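Long-range contacts in glycosylation Associate Protein 3 (Streptococcus agalactiae serotype V, PDB 6OYC), which belongs to the accessory Sec system and, in complex with Gap1 and Gap2, probably assists the glycosylation and secretion of cell-surface adhesins, perhaps through lectin-like sugar binding: residues Phe155-His160 against Lys217-Ile222; Ser83-Ile88 against Ser122-Gly127; Ala256-Leu261 against Phe275-Trp280; Leu64-Arg69 against Phe110-Glu115; Asn165-Glu170 against Ile227-Gln232. All blocks are in the same frame, centred on the assembly; numbering follows the deposited sequence.

Contact 1 of 5, residues Phe155-His160 against Lys217-Ile222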
# COMPACT_ATOMS: atom_id res chain seq x y z
N PHE C 155 2.32 -8.43 -19.73
CA PHE C 155 1.78 -7.54 -20.74
C PHE C 155 2.05 -8.15 -22.11
O PHE C 155 2.97 -8.95 -22.27
CB PHE C 155 2.40 -6.14 -20.65
CG PHE C 155 3.90 -6.13 -20.83
CD1 PHE C 155 4.75 -6.29 -19.75
CD2 PHE C 155 4.47 -5.98 -22.09
CE1 PHE C 155 6.13 -6.29 -19.90
CE2 PHE C 155 5.85 -5.99 -22.25
CZ PHE C 155 6.68 -6.14 -21.15
N THR C 156 1.28 -7.73 -23.11
CA THR C 156 1.41 -8.28 -24.45
C THR C 156 1.78 -7.22 -25.47
O THR C 156 1.32 -6.07 -25.41
CB THR C 156 0.13 -9.01 -24.87
OG1 THR C 156 0.46 -9.97 -25.88
CG2 THR C 156 -0.91 -8.03 -25.40
N ILE C 157 2.66 -7.60 -26.40
CA ILE C 157 3.05 -6.78 -27.54
C ILE C 157 2.61 -7.49 -28.81
O ILE C 157 2.88 -8.68 -28.98
CB ILE C 157 4.57 -6.55 -27.58
CG1 ILE C 157 5.00 -5.73 -26.37
CG2 ILE C 157 4.96 -5.82 -28.87
CD1 ILE C 157 4.60 -4.32 -26.52
N GLU C 158 1.95 -6.77 -29.69
CA GLU C 158 1.63 -7.34 -30.99
C GLU C 158 2.64 -6.86 -32.02
O GLU C 158 3.29 -5.83 -31.85
CB GLU C 158 0.20 -6.98 -31.39
CG GLU C 158 -0.84 -7.90 -30.71
CD GLU C 158 -2.10 -7.16 -30.27
OE1 GLU C 158 -2.31 -6.01 -30.72
OE2 GLU C 158 -2.87 -7.74 -29.47
N GLU C 159 2.81 -7.65 -33.08
CA GLU C 159 3.77 -7.28 -34.12
C GLU C 159 3.31 -6.01 -34.83
O GLU C 159 2.12 -5.68 -34.87
CB GLU C 159 3.94 -8.42 -35.12
CG GLU C 159 5.36 -8.54 -35.69
CD GLU C 159 5.43 -9.44 -36.91
OE1 GLU C 159 6.23 -9.15 -37.82
OE2 GLU C 159 4.68 -10.44 -36.95
N HIS C 160 4.29 -5.29 -35.38
CA HIS C 160 4.10 -3.99 -36.02
C HIS C 160 3.68 -2.90 -35.04
O HIS C 160 3.22 -1.84 -35.45
CB HIS C 160 3.10 -4.06 -37.19
CG HIS C 160 3.28 -5.25 -38.08
ND1 HIS C 160 4.51 -5.74 -38.44
CD2 HIS C 160 2.36 -6.05 -38.69
CE1 HIS C 160 4.36 -6.79 -39.23
NE2 HIS C 160 3.06 -7.00 -39.40
N LYS C 217 14.49 -7.24 -26.24
CA LYS C 217 15.22 -8.13 -27.15
C LYS C 217 14.34 -8.56 -28.32
O LYS C 217 14.73 -8.42 -29.49
CB LYS C 217 15.74 -9.35 -26.38
CG LYS C 217 16.72 -10.24 -27.13
CD LYS C 217 17.62 -10.99 -26.16
CE LYS C 217 18.26 -12.23 -26.78
NZ LYS C 217 19.17 -12.94 -25.83
N VAL C 218 13.12 -9.05 -28.04
CA VAL C 218 12.29 -9.61 -29.10
C VAL C 218 11.78 -8.53 -30.05
O VAL C 218 11.72 -8.74 -31.27
CB VAL C 218 11.13 -10.43 -28.49
CG1 VAL C 218 10.16 -10.89 -29.58
CG2 VAL C 218 11.67 -11.63 -27.73
N PHE C 219 11.40 -7.36 -29.52
CA PHE C 219 10.91 -6.24 -30.32
C PHE C 219 11.89 -5.08 -30.23
O PHE C 219 11.57 -4.03 -29.68
CB PHE C 219 9.53 -5.77 -29.82
CG PHE C 219 8.47 -6.83 -29.84
CD1 PHE C 219 8.26 -7.64 -28.73
CD2 PHE C 219 7.67 -7.01 -30.96
CE1 PHE C 219 7.27 -8.62 -28.74
CE2 PHE C 219 6.69 -7.98 -30.98
CZ PHE C 219 6.48 -8.79 -29.87
N PRO C 220 13.10 -5.23 -30.79
CA PRO C 220 14.17 -4.29 -30.47
C PRO C 220 13.98 -2.92 -31.10
O PRO C 220 14.81 -2.03 -30.90
CB PRO C 220 15.41 -4.99 -31.04
CG PRO C 220 14.86 -5.62 -32.32
CD PRO C 220 13.41 -6.03 -31.99
N ASN C 221 12.91 -2.71 -31.85
CA ASN C 221 12.65 -1.38 -32.36
C ASN C 221 11.54 -0.66 -31.60
O ASN C 221 11.37 0.56 -31.79
CB ASN C 221 12.31 -1.46 -33.85
CG ASN C 221 13.50 -1.95 -34.67
OD1 ASN C 221 14.66 -1.72 -34.31
ND2 ASN C 221 13.20 -2.65 -35.77
N ILE C 222 10.82 -1.35 -30.71
CA ILE C 222 9.66 -0.74 -30.06
C ILE C 222 10.12 0.30 -29.05
O ILE C 222 11.20 0.19 -28.45
CB ILE C 222 8.77 -1.80 -29.39
CG1 ILE C 222 7.40 -1.22 -29.07
CG2 ILE C 222 9.42 -2.34 -28.12
CD1 ILE C 222 6.36 -2.26 -28.77
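Ile157 packs on Phe219 where a helix turns back into the parallel sheet of the alpha/beta half of the chain. Phe219 is the first residue to leave helix 206-218. It opens a type I beta turn that ends at Ile222 and leads into strand 223-227. The other segment, 155-160, is loop just ahead of strand 163-168, the neighbouring strand of the sheet. One polar bond closes the turn itself, from Ile222 N to Phe219 O at 3.0 Å. No hydrogen bond crosses between the segments.

The main interaction is CH-pi. Ile157 CG2 lies over the centre of the Phe219 ring, 3.4 Å from the centroid and 8° off the ring normal. With chi1 at -65°, CG2 of Ile157 stands anti to the backbone N, which sets this branch over the ring. Val218 CG1 covers the opposite face, offset toward the rim. The ring is thus sandwiched between two aliphatic groups. Glu159 CA comes to the ring edge, 4.3 Å from Phe219 CE2.

Aliphatic contact adds to this. Ile157 and Ile222 both touch Leu164 of strand 163-168. They meet each other tip to tip, Ile157 CD1 at 3.5 Å from Ile222 CD1.

Contact 2 of 5, residues Ser83-Ile88 against Ser122-Gly127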
# COMPACT_ATOMS: atom_id res chain seq x y z
N SER C 83 -5.95 -18.64 15.96
CA SER C 83 -5.25 -18.10 17.12
C SER C 83 -4.80 -16.64 16.96
O SER C 83 -4.22 -16.10 17.90
CB SER C 83 -4.03 -18.97 17.45
OG SER C 83 -3.01 -18.80 16.48
N LEU C 84 -5.05 -16.00 15.81
CA LEU C 84 -4.87 -14.56 15.68
C LEU C 84 -6.16 -13.95 15.17
O LEU C 84 -6.49 -14.10 13.99
CB LEU C 84 -3.71 -14.20 14.74
CG LEU C 84 -3.41 -12.69 14.68
CD1 LEU C 84 -2.76 -12.19 15.99
CD2 LEU C 84 -2.56 -12.29 13.48
N PHE C 85 -6.88 -13.22 16.02
CA PHE C 85 -8.16 -12.67 15.62
C PHE C 85 -8.23 -11.17 15.89
O PHE C 85 -7.31 -10.56 16.45
CB PHE C 85 -9.33 -13.43 16.28
CG PHE C 85 -9.42 -13.28 17.77
CD1 PHE C 85 -8.75 -14.17 18.60
CD2 PHE C 85 -10.20 -12.28 18.33
CE1 PHE C 85 -8.83 -14.04 19.99
CE2 PHE C 85 -10.29 -12.15 19.71
CZ PHE C 85 -9.61 -13.03 20.55
N VAL C 86 -9.33 -10.57 15.44
CA VAL C 86 -9.50 -9.13 15.42
C VAL C 86 -10.85 -8.79 16.06
O VAL C 86 -11.88 -9.36 15.69
CB VAL C 86 -9.41 -8.57 13.98
CG1 VAL C 86 -9.64 -7.07 13.98
CG2 VAL C 86 -8.05 -8.87 13.38
N ARG C 87 -10.83 -7.87 17.00
CA ARG C 87 -12.01 -7.40 17.70
C ARG C 87 -12.23 -5.93 17.36
O ARG C 87 -11.36 -5.08 17.64
CB ARG C 87 -11.84 -7.59 19.20
CG ARG C 87 -13.02 -7.15 20.04
CD ARG C 87 -12.86 -7.69 21.49
NE ARG C 87 -13.68 -6.94 22.45
CZ ARG C 87 -14.44 -7.49 23.39
NH1 ARG C 87 -14.51 -8.81 23.52
NH2 ARG C 87 -15.13 -6.71 24.22
N ILE C 88 -13.37 -5.63 16.75
CA ILE C 88 -13.83 -4.26 16.60
C ILE C 88 -14.86 -3.99 17.68
O ILE C 88 -15.81 -4.76 17.85
CB ILE C 88 -14.39 -4.01 15.19
CG1 ILE C 88 -14.90 -2.58 15.05
CG2 ILE C 88 -15.49 -4.99 14.83
CD1 ILE C 88 -15.06 -2.16 13.58
N SER C 122 -8.72 -4.10 17.57
CA SER C 122 -7.62 -4.70 18.32
C SER C 122 -7.21 -6.02 17.70
O SER C 122 -8.06 -6.87 17.40
CB SER C 122 -8.01 -4.92 19.78
OG SER C 122 -8.11 -3.70 20.46
N LEU C 123 -5.91 -6.18 17.50
CA LEU C 123 -5.31 -7.47 17.17
C LEU C 123 -5.14 -8.25 18.47
O LEU C 123 -4.55 -7.74 19.43
CB LEU C 123 -3.96 -7.26 16.50
CG LEU C 123 -3.41 -8.20 15.44
CD1 LEU C 123 -4.35 -8.22 14.23
CD2 LEU C 123 -2.00 -7.72 15.02
N ILE C 124 -5.66 -9.47 18.51
CA ILE C 124 -5.62 -10.27 19.73
C ILE C 124 -4.95 -11.61 19.45
O ILE C 124 -5.36 -12.33 18.53
CB ILE C 124 -7.02 -10.45 20.34
CG1 ILE C 124 -7.63 -9.08 20.61
CG2 ILE C 124 -6.93 -11.25 21.61
CD1 ILE C 124 -8.99 -9.13 21.25
N ASN C 125 -3.92 -11.92 20.24
CA ASN C 125 -3.20 -13.19 20.15
C ASN C 125 -3.88 -14.21 21.06
O ASN C 125 -4.05 -13.96 22.26
CB ASN C 125 -1.74 -13.00 20.56
CG ASN C 125 -0.91 -14.27 20.37
OD1 ASN C 125 -1.14 -15.04 19.44
ND2 ASN C 125 0.07 -14.49 21.25
N ALA C 126 -4.25 -15.35 20.48
CA ALA C 126 -4.88 -16.43 21.24
C ALA C 126 -4.00 -17.68 21.25
O ALA C 126 -4.39 -18.72 20.71
CB ALA C 126 -6.26 -16.75 20.65
N GLY C 127 -2.82 -17.59 21.87
CA GLY C 127 -1.91 -18.71 21.98
C GLY C 127 -0.97 -18.94 20.80
O GLY C 127 -0.31 -19.98 20.77
O HOH W 1 -11.02 -3.25 19.68
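Ile124 lies against the ring of Phe85, its partner in a hydrogen-bonded pair of antiparallel strands. Ile124 CB stands over one ring face, 3.9 Å from the centroid and offset toward the rim. From CB, the CG2 branch reaches Phe85 CZ at 3.4 Å. CG1 passes CE2 more loosely. Chi2 of -178° extends the chain, and Ile124 CD1 ends 3.6 Å from Phe85 CE2 and 3.8 Å from Arg87 CB. Ala126 CB meets the ring edge, in plane, at Phe85 CE1. The guanidinium of Arg87 leads away to a salt bridge with Glu89.

On the other face of the sheet, Val86 CG2 touches Leu123 CD1 at 3.9 Å. Leu84, Val86 and Leu123 pack on strand 69-78 of the second sheet, as in a beta-sandwich. Five backbone hydrogen bonds fix the register, from Ser83 with Ala126 to Arg87 with Ser122. A water links Arg87 O to Ser122 OG, which also bonds to Thr45. The bonding is therefore backbone-borne, while the side chains on both faces add mainly apolar contact.

Contact 3 of 5, residues Ala256-Leu261 against Phe275-Trp280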
# COMPACT_ATOMS: atom_id res chain seq x y z
N ALA C 256 6.56 9.35 -1.35
CA ALA C 256 6.85 9.31 0.08
C ALA C 256 8.33 9.53 0.29
O ALA C 256 9.11 9.51 -0.67
CB ALA C 256 6.41 7.97 0.65
N PRO C 257 8.78 9.77 1.52
CA PRO C 257 10.22 9.91 1.74
C PRO C 257 10.95 8.64 1.33
O PRO C 257 10.36 7.56 1.29
CB PRO C 257 10.33 10.17 3.25
CG PRO C 257 9.02 10.79 3.60
CD PRO C 257 8.02 10.07 2.76
N PHE C 258 12.23 8.80 0.98
CA PHE C 258 12.99 7.68 0.43
C PHE C 258 12.95 6.47 1.36
O PHE C 258 12.60 5.36 0.94
CB PHE C 258 14.44 8.11 0.15
CG PHE C 258 15.31 7.00 -0.37
CD1 PHE C 258 15.13 6.49 -1.64
CD2 PHE C 258 16.30 6.45 0.44
CE1 PHE C 258 15.93 5.46 -2.11
CE2 PHE C 258 17.10 5.41 -0.03
CZ PHE C 258 16.91 4.91 -1.31
N GLY C 259 13.26 6.68 2.64
CA GLY C 259 13.20 5.59 3.60
C GLY C 259 11.84 4.94 3.69
O GLY C 259 11.74 3.74 3.96
N ILE C 260 10.77 5.70 3.47
CA ILE C 260 9.45 5.09 3.52
C ILE C 260 9.19 4.28 2.25
O ILE C 260 8.59 3.20 2.31
CB ILE C 260 8.37 6.16 3.77
CG1 ILE C 260 8.54 6.73 5.19
CG2 ILE C 260 6.96 5.60 3.50
CD1 ILE C 260 7.55 7.81 5.60
N LEU C 261 9.65 4.76 1.10
CA LEU C 261 9.49 4.00 -0.14
C LEU C 261 10.11 2.61 -0.02
O LEU C 261 9.54 1.63 -0.50
CB LEU C 261 10.09 4.76 -1.32
CG LEU C 261 9.37 6.05 -1.69
CD1 LEU C 261 10.14 6.83 -2.75
CD2 LEU C 261 7.93 5.78 -2.13
N PHE C 275 22.11 1.40 -4.32
CA PHE C 275 21.76 1.53 -5.73
C PHE C 275 20.48 2.33 -5.91
O PHE C 275 20.39 3.19 -6.78
CB PHE C 275 21.62 0.15 -6.38
CG PHE C 275 21.18 0.20 -7.81
CD1 PHE C 275 19.85 0.11 -8.15
CD2 PHE C 275 22.11 0.36 -8.83
CE1 PHE C 275 19.44 0.17 -9.49
CE2 PHE C 275 21.71 0.41 -10.16
CZ PHE C 275 20.38 0.32 -10.49
N LEU C 276 19.48 2.05 -5.07
CA LEU C 276 18.22 2.77 -5.20
C LEU C 276 18.35 4.23 -4.77
O LEU C 276 17.66 5.09 -5.32
CB LEU C 276 17.12 2.06 -4.41
CG LEU C 276 16.71 0.69 -4.96
CD1 LEU C 276 15.81 -0.07 -3.98
CD2 LEU C 276 16.02 0.85 -6.31
N ARG C 277 19.23 4.53 -3.81
CA ARG C 277 19.47 5.92 -3.43
C ARG C 277 20.05 6.71 -4.59
O ARG C 277 19.74 7.90 -4.74
CB ARG C 277 20.39 5.99 -2.20
CG ARG C 277 20.66 7.42 -1.67
CD ARG C 277 19.53 7.94 -0.76
NE ARG C 277 19.38 9.40 -0.81
CZ ARG C 277 18.63 10.11 0.04
NH1 ARG C 277 17.97 9.50 1.01
NH2 ARG C 277 18.55 11.44 -0.08
N GLU C 278 20.85 6.06 -5.43
CA GLU C 278 21.38 6.73 -6.62
C GLU C 278 20.25 7.05 -7.60
O GLU C 278 20.13 8.19 -8.07
CB GLU C 278 22.44 5.84 -7.28
CG GLU C 278 23.28 6.55 -8.35
CD GLU C 278 22.65 6.48 -9.75
OE1 GLU C 278 23.09 7.24 -10.63
OE2 GLU C 278 21.72 5.67 -9.96
N VAL C 279 19.43 6.06 -7.93
CA VAL C 279 18.18 6.24 -8.65
C VAL C 279 17.43 7.44 -8.08
O VAL C 279 16.98 8.33 -8.83
CB VAL C 279 17.33 4.95 -8.58
CG1 VAL C 279 15.91 5.17 -9.10
CG2 VAL C 279 18.03 3.80 -9.32
N TRP C 280 17.32 7.50 -6.75
CA TRP C 280 16.53 8.54 -6.09
C TRP C 280 17.15 9.93 -6.28
O TRP C 280 16.46 10.88 -6.63
CB TRP C 280 16.39 8.20 -4.61
CG TRP C 280 15.71 9.25 -3.79
CD1 TRP C 280 16.29 10.08 -2.87
CD2 TRP C 280 14.31 9.60 -3.81
NE1 TRP C 280 15.35 10.91 -2.32
CE2 TRP C 280 14.13 10.64 -2.88
CE3 TRP C 280 13.20 9.13 -4.53
CZ2 TRP C 280 12.87 11.22 -2.64
CZ3 TRP C 280 11.96 9.71 -4.29
CH2 TRP C 280 11.81 10.74 -3.36
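Phe258 and Trp280 each place CG anti to the backbone N (chi1 near 180°). The two side chains pass one another, heading opposite ways, between helix 258-262 and helix 270-281. Phe258 CB lies over the five-membered ring of Trp280, 3.9 Å from its centroid. The ring of Phe258 goes on toward the backbone of the other helix, and CZ comes to 3.4 Å from Arg277 N. The two aromatic planes are 35° apart, an oblique pair. The closest ring atoms are Phe258 CD1 and Trp280 CG at 3.5 Å.

Arg277 bends at chi2 (83°) and lays CD over one face of Phe258, 4.0 Å from the centroid. Its NE is held by a salt bridge to Asp281, one helical turn on. Deeper in, Leu261 CD1 touches Trp280 CZ3 at 3.7 Å, and Phe255 meets Trp280 edge-to-face.

No hydrogen bond joins the two segments. The helices are held by aromatic and CH-pi contact. Arg277 adds CD and NH1 to the ring contact, while its NE pairs with Asp281.

Contact 4 of 5, residues Leu64-Arg69 against Phe110-Glu115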
# COMPACT_ATOMS: atom_id res chain seq x y z
N LEU C 64 -16.93 6.57 10.41
CA LEU C 64 -17.89 5.69 9.77
C LEU C 64 -19.30 6.25 9.94
O LEU C 64 -19.55 7.12 10.78
CB LEU C 64 -17.81 4.27 10.33
CG LEU C 64 -16.44 3.57 10.21
CD1 LEU C 64 -16.50 2.12 10.70
CD2 LEU C 64 -15.89 3.63 8.78
N ARG C 65 -20.23 5.75 9.13
CA ARG C 65 -21.61 6.23 9.14
C ARG C 65 -22.53 5.20 9.79
O ARG C 65 -22.54 4.02 9.40
CB ARG C 65 -22.11 6.56 7.73
CG ARG C 65 -21.14 7.38 6.84
CD ARG C 65 -20.64 8.59 7.58
NE ARG C 65 -20.19 9.68 6.71
CZ ARG C 65 -18.91 9.98 6.44
NH1 ARG C 65 -17.90 9.25 6.96
NH2 ARG C 65 -18.65 11.01 5.64
N LYS C 66 -23.33 5.64 10.77
CA LYS C 66 -24.24 4.74 11.47
C LYS C 66 -25.22 4.11 10.49
O LYS C 66 -25.89 4.81 9.73
CB LYS C 66 -25.01 5.49 12.56
CG LYS C 66 -24.15 6.12 13.67
CD LYS C 66 -25.00 7.11 14.47
CE LYS C 66 -24.18 7.94 15.44
NZ LYS C 66 -24.42 7.49 16.81
N GLY C 67 -25.29 2.78 10.50
CA GLY C 67 -26.18 2.07 9.61
C GLY C 67 -25.58 1.64 8.29
O GLY C 67 -26.23 0.91 7.54
N THR C 68 -24.36 2.07 7.97
CA THR C 68 -23.68 1.62 6.75
C THR C 68 -22.98 0.29 7.01
O THR C 68 -22.59 -0.02 8.14
CB THR C 68 -22.70 2.71 6.29
OG1 THR C 68 -23.46 3.84 5.85
CG2 THR C 68 -21.75 2.25 5.15
N ARG C 69 -22.88 -0.53 5.96
CA ARG C 69 -22.18 -1.80 6.04
C ARG C 69 -20.71 -1.61 5.70
O ARG C 69 -20.37 -0.89 4.77
CB ARG C 69 -22.76 -2.82 5.05
CG ARG C 69 -24.19 -3.25 5.30
CD ARG C 69 -24.59 -4.43 4.38
NE ARG C 69 -24.41 -4.13 2.96
CZ ARG C 69 -25.27 -3.43 2.23
NH1 ARG C 69 -26.38 -2.95 2.78
NH2 ARG C 69 -25.04 -3.21 0.94
N PHE C 110 -19.96 -5.90 8.85
CA PHE C 110 -20.71 -5.45 10.00
C PHE C 110 -21.39 -4.14 9.64
O PHE C 110 -20.97 -3.45 8.71
CB PHE C 110 -19.81 -5.25 11.22
CG PHE C 110 -18.82 -4.11 11.05
CD1 PHE C 110 -17.60 -4.33 10.42
CD2 PHE C 110 -19.11 -2.83 11.50
CE1 PHE C 110 -16.68 -3.30 10.25
CE2 PHE C 110 -18.21 -1.79 11.33
CZ PHE C 110 -16.99 -2.02 10.70
N ILE C 111 -22.44 -3.81 10.39
CA ILE C 111 -23.06 -2.50 10.32
C ILE C 111 -22.51 -1.63 11.44
O ILE C 111 -22.49 -2.05 12.60
CB ILE C 111 -24.59 -2.60 10.40
CG1 ILE C 111 -25.15 -2.99 9.03
CG2 ILE C 111 -25.19 -1.30 10.88
CD1 ILE C 111 -26.41 -3.79 9.12
N TYR C 112 -22.02 -0.45 11.10
CA TYR C 112 -21.61 0.50 12.12
C TYR C 112 -22.85 0.89 12.92
O TYR C 112 -23.77 1.49 12.35
CB TYR C 112 -20.95 1.72 11.50
CG TYR C 112 -20.31 2.67 12.50
CD1 TYR C 112 -19.22 2.26 13.29
CD2 TYR C 112 -20.77 3.98 12.63
CE1 TYR C 112 -18.62 3.15 14.20
CE2 TYR C 112 -20.17 4.88 13.53
CZ TYR C 112 -19.10 4.46 14.31
OH TYR C 112 -18.53 5.35 15.20
N PRO C 113 -22.92 0.57 14.21
CA PRO C 113 -24.20 0.62 14.92
C PRO C 113 -24.60 2.03 15.34
O PRO C 113 -23.77 2.93 15.43
CB PRO C 113 -23.95 -0.27 16.14
CG PRO C 113 -22.50 -0.14 16.39
CD PRO C 113 -21.85 -0.03 15.04
N LYS C 114 -25.91 2.18 15.63
CA LYS C 114 -26.50 3.48 15.91
C LYS C 114 -25.97 4.11 17.19
O LYS C 114 -25.94 5.33 17.31
CB LYS C 114 -28.03 3.39 16.03
CG LYS C 114 -28.84 3.48 14.73
CD LYS C 114 -28.33 2.57 13.64
CE LYS C 114 -28.93 1.20 13.85
NZ LYS C 114 -28.64 0.25 12.75
N GLU C 115 -25.58 3.30 18.17
CA GLU C 115 -25.08 3.80 19.45
C GLU C 115 -23.58 4.09 19.43
O GLU C 115 -23.05 4.62 20.42
CB GLU C 115 -25.39 2.80 20.56
CG GLU C 115 -26.86 2.75 20.92
CD GLU C 115 -27.39 4.10 21.35
OE1 GLU C 115 -26.73 4.79 22.15
OE2 GLU C 115 -28.48 4.47 20.87
O HOH W 2 -16.49 6.41 13.33
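Gly67 N donates a nearly straight hydrogen bond to Tyr112 O, at 2.7 Å and 175°. Tyr112 N returns one to Thr68 O at 3.0 Å, so Tyr112 bonds through both its N and its O. Lys66 NZ reaches Lys114 O, also at 2.7 Å, from above the carbonyl plane. Ala116 O is a second acceptor for this amine. The bend of Lys66 at chi4 (-107°) swings NZ toward Lys114. A water joins Leu64 N and Tyr112 OH.

Residues Arg65 to Thr68 form a type II beta turn, closed by Thr68 N to Arg65 O. Gly67 sits at its third position with positive phi. Gly67 CA meets Ile111 CG2 at 3.7 Å.

The packing centres on Tyr112. Leu64 CB stands over the centre of one ring face, 3.7 Å from the centroid and 12° off the normal. Lys66 N lies at the ring edge, in plane. Leu64 CD1 goes on to the edge of Phe110, 4.2 Å from CZ. Tyr70 touches both Leu64 and Tyr112. On the outer side, Arg69 CG lies beside Ile111 CG1 at 3.9 Å.

Arg69 and Ile111 form an antiparallel, non-hydrogen-bonded pair where strands 69-78 and 107-111 meet. Loops joined at the end of paired strands in this way fit the beta-sandwich expected of a galactose-binding-like domain.

Contact 5 of 5, residues Asn165-Glu170 against Ile227-Gln232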
# COMPACT_ATOMS: atom_id res chain seq x y z
N ASN C 165 2.98 1.47 -24.11
CA ASN C 165 2.74 2.35 -22.97
C ASN C 165 2.35 1.48 -21.79
O ASN C 165 1.26 0.89 -21.77
CB ASN C 165 1.68 3.39 -23.30
CG ASN C 165 2.13 4.36 -24.38
OD1 ASN C 165 3.24 4.90 -24.32
ND2 ASN C 165 1.29 4.56 -25.39
N LEU C 166 3.25 1.37 -20.82
CA LEU C 166 3.08 0.53 -19.65
C LEU C 166 2.62 1.42 -18.50
O LEU C 166 3.36 2.29 -18.05
CB LEU C 166 4.39 -0.17 -19.31
CG LEU C 166 4.34 -1.67 -19.08
CD1 LEU C 166 3.63 -2.35 -20.25
CD2 LEU C 166 5.75 -2.20 -18.91
N LEU C 167 1.40 1.20 -18.02
CA LEU C 167 0.86 1.96 -16.89
C LEU C 167 1.04 1.14 -15.62
O LEU C 167 0.39 0.10 -15.44
CB LEU C 167 -0.60 2.32 -17.09
CG LEU C 167 -1.10 3.13 -15.89
CD1 LEU C 167 -0.32 4.42 -15.79
CD2 LEU C 167 -2.59 3.42 -15.99
N LEU C 168 1.92 1.61 -14.74
CA LEU C 168 2.17 0.95 -13.46
C LEU C 168 1.03 1.31 -12.52
O LEU C 168 0.87 2.48 -12.14
CB LEU C 168 3.53 1.38 -12.91
CG LEU C 168 4.78 0.54 -13.17
CD1 LEU C 168 4.84 0.02 -14.59
CD2 LEU C 168 6.06 1.31 -12.83
N VAL C 169 0.22 0.33 -12.14
CA VAL C 169 -0.98 0.55 -11.34
C VAL C 169 -0.65 0.21 -9.89
O VAL C 169 -0.16 -0.89 -9.61
CB VAL C 169 -2.16 -0.29 -11.86
CG1 VAL C 169 -3.37 -0.13 -10.97
CG2 VAL C 169 -2.50 0.09 -13.31
N GLU C 170 -0.87 1.17 -8.98
CA GLU C 170 -0.64 0.92 -7.56
C GLU C 170 -1.43 -0.31 -7.13
O GLU C 170 -2.57 -0.51 -7.55
CB GLU C 170 -1.05 2.14 -6.72
CG GLU C 170 -0.34 3.46 -7.04
CD GLU C 170 1.17 3.41 -6.80
OE1 GLU C 170 1.91 4.10 -7.54
OE2 GLU C 170 1.63 2.69 -5.88
N ILE C 227 4.72 4.63 -17.42
CA ILE C 227 3.95 5.73 -16.81
C ILE C 227 3.51 5.32 -15.41
O ILE C 227 3.02 4.21 -15.20
CB ILE C 227 2.72 6.08 -17.67
CG1 ILE C 227 3.13 6.42 -19.10
CG2 ILE C 227 1.92 7.22 -17.03
CD1 ILE C 227 2.35 5.64 -20.13
N ALA C 228 3.64 6.25 -14.46
CA ALA C 228 3.14 6.05 -13.11
C ALA C 228 2.52 7.34 -12.57
O ALA C 228 2.77 8.43 -13.08
CB ALA C 228 4.24 5.57 -12.17
N TYR C 229 1.71 7.18 -11.51
CA TYR C 229 0.97 8.28 -10.89
C TYR C 229 1.01 8.30 -9.36
O TYR C 229 0.53 9.27 -8.77
CB TYR C 229 -0.50 8.24 -11.32
CG TYR C 229 -1.17 6.97 -10.88
CD1 TYR C 229 -1.11 5.82 -11.68
CD2 TYR C 229 -1.83 6.89 -9.66
CE1 TYR C 229 -1.71 4.65 -11.28
CE2 TYR C 229 -2.42 5.72 -9.25
CZ TYR C 229 -2.37 4.60 -10.06
OH TYR C 229 -2.96 3.43 -9.65
N GLY C 230 1.52 7.24 -8.71
CA GLY C 230 1.58 7.17 -7.27
C GLY C 230 2.98 6.82 -6.81
O GLY C 230 3.88 6.60 -7.62
N THR C 231 3.14 6.73 -5.48
CA THR C 231 4.47 6.74 -4.90
C THR C 231 5.28 5.51 -5.30
O THR C 231 6.45 5.63 -5.69
CB THR C 231 4.39 6.88 -3.36
OG1 THR C 231 3.64 5.79 -2.81
CG2 THR C 231 3.69 8.18 -2.97
N GLN C 232 4.68 4.32 -5.24
CA GLN C 232 5.46 3.12 -5.56
C GLN C 232 5.69 2.97 -7.07
O GLN C 232 6.76 2.52 -7.49
CB GLN C 232 4.78 1.88 -5.00
CG GLN C 232 4.96 1.70 -3.47
CD GLN C 232 6.42 1.56 -3.07
OE1 GLN C 232 7.17 0.82 -3.70
NE2 GLN C 232 6.83 2.26 -2.01
O HOH W 3 1.78 4.50 -10.12
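Tyr229 and Glu170 meet just beyond strands 163-168 and 223-227, neighbours in the five-stranded parallel sheet of the alpha/beta half. Tyr229 CG sits between the backbone N and the carbonyl carbon (chi1 62°). Its OH accepts a hydrogen bond from Glu170 N at 3.2 Å and is also bonded to Asp173. Glu170 CG lies 3.7 Å from Tyr229 OH; the bend at chi2 (-63°) then turns CD toward Gly230.

Glu170 OE1 comes to 3.1 Å from Gly230 CA. One water accepts from Tyr229 N and donates to Leu168 O and to Glu170 OE1, the last at 2.6 Å.

Along the strands, Ile227 N bonds to Leu166 O and Leu168 N to Ile227 O. The side chains of Leu167 and Ile227 cross at about a right angle, CD1 3.8 Å from CG2.

Glu170 OE1 also accepts a hydrogen bond from Gly233 N. The carboxylate thus sits at the start of helix 231-243, which follows the second strand and probably stabilises its negative charge, with a water completing the link.

How the contacts relate
From the N terminus, contact 4 opens first at 64-69. Contact 2 opens at 83-88 before contact 4 closes at 110-115, and it closes at 122-127. These two cross, and they touch through Ile88 CD1 and Phe110 CZ in the beta-rich half. Contacts 1 and 5 cross in the same way. Contact 1 joins the approaches to strands 163-168 and 223-227, contact 5 the strands and their far ends. They meet where Phe155 packs on Leu166. Contact 3 follows in series and closes a short connection between helices 258-262 and 270-281. It touches contact 5 through Leu261 O and Gln232 NE2. Contacts 1 and 2 lie about 50 Å apart between centres, in separate halves.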